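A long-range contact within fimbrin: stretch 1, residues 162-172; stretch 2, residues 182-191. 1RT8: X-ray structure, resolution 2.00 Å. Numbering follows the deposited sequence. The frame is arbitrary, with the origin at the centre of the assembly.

Stretch 1 162-172: PEKILLRWFNY
Stretch 2, residues 182-191: TVSNFSKDVS

A helix can hold an irregular segment of chain against its flank by combining an apolar centre with one side chain that reads the segment's backbone, and this contact in fimbrin is a compact example. Its centre is Leu 167, with chi1 m and chi2 t. The CA-to-CB bond of Leu 167 points sideways, yet its end comes nearer to stretch 2, so that CD2 lies 3.3 Å from Val 183 CG1 and 3.4 Å from Phe 186 CE1. Both are tight apolar contacts, and they place one methyl group between a branched side chain and an aromatic ring. Val 183, chi1 t, points toward the helix and also serves Phe 170: its CG2 sits 3.9 Å from the centroid of the Phe 170 ring, 8° off the normal, a CH-pi contact over one face. Phe 170 (chi1 t, -163°; chi2 148°) is buried, and its CE1 meets Val 190 CG1 at 3.9 Å, with Val 190 in chi1 m.

Phe 186 (chi1 m, chi2 79°) extends this packing toward the start of stretch 1. Leu 166 CB approaches Phe 186 CZ at 3.9 Å, and Glu 163 O lies 4.1 Å from Phe 186 CE1, both at the ring edge. In all, the two stretches bury 451 Å², summed over both sides.

The backbones behind these side chains differ in kind. Stretch 1 is helical, with bonds such as Phe 170 N to Leu 166 O (2.7 Å) and Asn 171 N to Leu 167 O (2.9 Å). Stretch 2 begins extended at Thr 182 (phi/psi -128/158) and Val 183 (-113/133), then turns at Ser 184 (-131/4). From Thr 182 to Phe 186 it runs antiparallel to the helix: CA of Asn 171 is 6.0 Å from CA of Thr 182, and CA of Leu 167 is 6.4 Å from CA of Ser 184. From Ser 187 the chain moves away from the helix and doubles back, which returns Val 190 to the Phe 170 ring.

Asp 189, chi1 m, steadies the turn by accepting a hydrogen bond at OD2 from Ser 184 N (2.7 Å). Asn 185, chi1 p, accepts at OD1 from Asp 189 N (2.9 Å) and Ser 187 N (3.1 Å).

At the polar edge, Asn 171 (chi1 m, chi2 -50°) uses both ends of its amide. Its OD1 accepts from Val 183 N at 2.7 Å and 174°, while its ND2 donates to Val 183 O at 2.7 Å and 171°. The carboxamide thus satisfies the NH and CO of a single extended residue, much as a neighbouring strand might. Thr 182 OG1, with chi1 at -148°, donates to the same Asn 171 OD1 at 2.9 Å.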

# COMPACT_ATOMS: atom_id res chain seq x y z
N PRO A 162 3.79 -10.29 -0.31
CA PRO A 162 3.99 -11.24 -1.41
C PRO A 162 4.98 -12.37 -1.10
O PRO A 162 4.65 -13.55 -1.26
CB PRO A 162 4.49 -10.34 -2.54
CG PRO A 162 3.77 -9.06 -2.29
CD PRO A 162 3.88 -8.90 -0.79
N GLU A 163 6.18 -12.01 -0.66
CA GLU A 163 7.22 -12.99 -0.35
C GLU A 163 6.79 -14.06 0.66
O GLU A 163 7.23 -15.21 0.57
CB GLU A 163 8.49 -12.30 0.17
CG GLU A 163 9.10 -11.29 -0.81
CD GLU A 163 8.60 -9.86 -0.59
OE1 GLU A 163 7.50 -9.69 -0.00
OE2 GLU A 163 9.30 -8.92 -1.00
N LYS A 164 5.94 -13.70 1.61
CA LYS A 164 5.53 -14.67 2.62
C LYS A 164 4.35 -15.55 2.24
O LYS A 164 3.98 -16.46 2.98
CB LYS A 164 5.28 -13.96 3.95
CG LYS A 164 6.58 -13.44 4.55
CD LYS A 164 6.38 -12.64 5.82
CE LYS A 164 7.69 -12.03 6.29
NZ LYS A 164 7.53 -11.23 7.53
N ILE A 165 3.77 -15.28 1.08
CA ILE A 165 2.66 -16.11 0.60
C ILE A 165 3.23 -17.05 -0.46
O ILE A 165 2.85 -18.22 -0.55
CB ILE A 165 1.55 -15.24 -0.04
CG1 ILE A 165 0.82 -14.45 1.05
CG2 ILE A 165 0.57 -16.13 -0.80
CD1 ILE A 165 -0.24 -13.51 0.52
N LEU A 166 4.16 -16.54 -1.26
CA LEU A 166 4.77 -17.32 -2.32
C LEU A 166 5.77 -18.37 -1.82
O LEU A 166 5.84 -19.47 -2.37
CB LEU A 166 5.41 -16.38 -3.34
CG LEU A 166 4.40 -15.53 -4.14
CD1 LEU A 166 5.14 -14.51 -5.01
CD2 LEU A 166 3.56 -16.46 -5.01
N LEU A 167 6.54 -18.04 -0.78
CA LEU A 167 7.52 -18.98 -0.24
C LEU A 167 6.85 -20.25 0.27
O LEU A 167 7.32 -21.35 -0.00
CB LEU A 167 8.33 -18.32 0.88
CG LEU A 167 9.36 -17.31 0.39
CD1 LEU A 167 10.04 -16.66 1.59
CD2 LEU A 167 10.38 -18.00 -0.51
N ARG A 168 5.77 -20.09 1.03
CA ARG A 168 5.04 -21.24 1.55
C ARG A 168 4.53 -22.07 0.37
O ARG A 168 4.57 -23.30 0.39
CB ARG A 168 3.86 -20.78 2.40
CG ARG A 168 4.23 -19.90 3.60
CD ARG A 168 3.02 -19.74 4.56
NE ARG A 168 3.33 -18.90 5.71
CZ ARG A 168 2.46 -18.51 6.63
NH1 ARG A 168 1.19 -18.88 6.55
NH2 ARG A 168 2.85 -17.74 7.65
N TRP A 169 4.04 -21.39 -0.66
CA TRP A 169 3.52 -22.03 -1.86
C TRP A 169 4.62 -22.82 -2.58
O TRP A 169 4.49 -24.02 -2.82
CB TRP A 169 2.95 -20.98 -2.80
CG TRP A 169 2.47 -21.51 -4.11
CD1 TRP A 169 1.31 -22.20 -4.36
CD2 TRP A 169 3.13 -21.37 -5.38
NE1 TRP A 169 1.21 -22.49 -5.69
CE2 TRP A 169 2.31 -21.99 -6.35
CE3 TRP A 169 4.33 -20.77 -5.80
CZ2 TRP A 169 2.65 -22.04 -7.70
CZ3 TRP A 169 4.67 -20.82 -7.15
CH2 TRP A 169 3.83 -21.45 -8.08
N PHE A 170 5.69 -22.11 -2.92
CA PHE A 170 6.83 -22.70 -3.61
C PHE A 170 7.25 -23.97 -2.86
O PHE A 170 7.37 -25.04 -3.46
CB PHE A 170 7.97 -21.67 -3.64
CG PHE A 170 9.06 -21.96 -4.63
CD1 PHE A 170 9.75 -20.91 -5.25
CD2 PHE A 170 9.42 -23.27 -4.95
CE1 PHE A 170 10.76 -21.16 -6.16
CE2 PHE A 170 10.43 -23.53 -5.87
CZ PHE A 170 11.11 -22.47 -6.47
N ASN A 171 7.44 -23.85 -1.55
CA ASN A 171 7.86 -24.99 -0.74
C ASN A 171 6.82 -26.10 -0.66
O ASN A 171 7.17 -27.27 -0.58
CB ASN A 171 8.25 -24.54 0.66
CG ASN A 171 9.58 -23.82 0.68
OD1 ASN A 171 10.57 -24.31 0.12
ND2 ASN A 171 9.62 -22.66 1.32
N TYR A 172 5.54 -25.73 -0.66
CA TYR A 172 4.48 -26.73 -0.61
C TYR A 172 4.69 -27.70 -1.77
O TYR A 172 4.52 -28.91 -1.62
CB TYR A 172 3.12 -26.05 -0.74
CG TYR A 172 1.99 -27.02 -1.06
CD1 TYR A 172 1.44 -27.83 -0.06
CD2 TYR A 172 1.48 -27.11 -2.35
CE1 TYR A 172 0.40 -28.72 -0.35
CE2 TYR A 172 0.45 -27.99 -2.65
CZ TYR A 172 -0.09 -28.79 -1.65
OH TYR A 172 -1.13 -29.65 -1.96
N THR A 182 14.81 -26.58 -0.04
CA THR A 182 13.72 -25.73 0.37
C THR A 182 14.08 -24.31 -0.03
O THR A 182 15.26 -24.00 -0.25
CB THR A 182 13.51 -25.85 1.90
OG1 THR A 182 12.12 -25.67 2.20
CG2 THR A 182 14.35 -24.82 2.65
N VAL A 183 13.08 -23.45 -0.16
CA VAL A 183 13.29 -22.06 -0.56
C VAL A 183 12.93 -21.10 0.58
O VAL A 183 11.88 -21.22 1.19
CB VAL A 183 12.43 -21.71 -1.81
CG1 VAL A 183 12.28 -20.21 -1.95
CG2 VAL A 183 13.09 -22.29 -3.06
N SER A 184 13.82 -20.14 0.85
CA SER A 184 13.55 -19.16 1.90
C SER A 184 13.77 -17.73 1.41
O SER A 184 13.66 -16.78 2.18
CB SER A 184 14.41 -19.45 3.14
OG SER A 184 15.78 -19.17 2.89
N ASN A 185 14.08 -17.60 0.13
CA ASN A 185 14.30 -16.30 -0.49
C ASN A 185 14.19 -16.46 -2.00
O ASN A 185 13.99 -17.56 -2.51
CB ASN A 185 15.68 -15.73 -0.13
CG ASN A 185 16.84 -16.65 -0.49
OD1 ASN A 185 17.04 -17.00 -1.66
ND2 ASN A 185 17.61 -17.04 0.51
N PHE A 186 14.31 -15.34 -2.72
CA PHE A 186 14.22 -15.37 -4.16
C PHE A 186 15.52 -14.88 -4.78
O PHE A 186 15.51 -14.19 -5.80
CB PHE A 186 13.05 -14.52 -4.65
CG PHE A 186 11.73 -14.98 -4.14
CD1 PHE A 186 11.32 -14.67 -2.85
CD2 PHE A 186 10.88 -15.73 -4.94
CE1 PHE A 186 10.10 -15.11 -2.36
CE2 PHE A 186 9.66 -16.18 -4.47
CZ PHE A 186 9.27 -15.86 -3.18
N SER A 187 16.63 -15.24 -4.15
CA SER A 187 17.94 -14.86 -4.67
C SER A 187 18.83 -16.10 -4.72
O SER A 187 18.82 -16.83 -5.71
CB SER A 187 18.58 -13.77 -3.80
OG SER A 187 18.71 -14.19 -2.46
N LYS A 188 19.58 -16.34 -3.65
CA LYS A 188 20.46 -17.50 -3.60
C LYS A 188 19.74 -18.83 -3.81
O LYS A 188 20.19 -19.68 -4.58
CB LYS A 188 21.20 -17.52 -2.26
CG LYS A 188 22.56 -18.21 -2.32
CD LYS A 188 23.46 -17.50 -3.33
CE LYS A 188 24.80 -18.19 -3.48
NZ LYS A 188 25.63 -17.56 -4.55
N ASP A 189 18.61 -19.01 -3.12
CA ASP A 189 17.84 -20.26 -3.20
C ASP A 189 17.25 -20.64 -4.57
O ASP A 189 16.86 -21.79 -4.76
CB ASP A 189 16.72 -20.24 -2.18
CG ASP A 189 17.22 -20.42 -0.76
OD1 ASP A 189 18.45 -20.41 -0.56
OD2 ASP A 189 16.38 -20.57 0.15
N VAL A 190 17.18 -19.70 -5.50
CA VAL A 190 16.62 -20.01 -6.81
C VAL A 190 17.61 -19.73 -7.92
O VAL A 190 17.33 -20.02 -9.09
CB VAL A 190 15.31 -19.20 -7.09
CG1 VAL A 190 14.27 -19.53 -6.03
CG2 VAL A 190 15.60 -17.70 -7.12
N SER A 191 18.77 -19.20 -7.55
CA SER A 191 19.78 -18.83 -8.53
C SER A 191 20.47 -19.93 -9.35
O SER A 191 21.12 -19.61 -10.33
CB SER A 191 20.85 -17.95 -7.86
OG SER A 191 21.57 -18.65 -6.85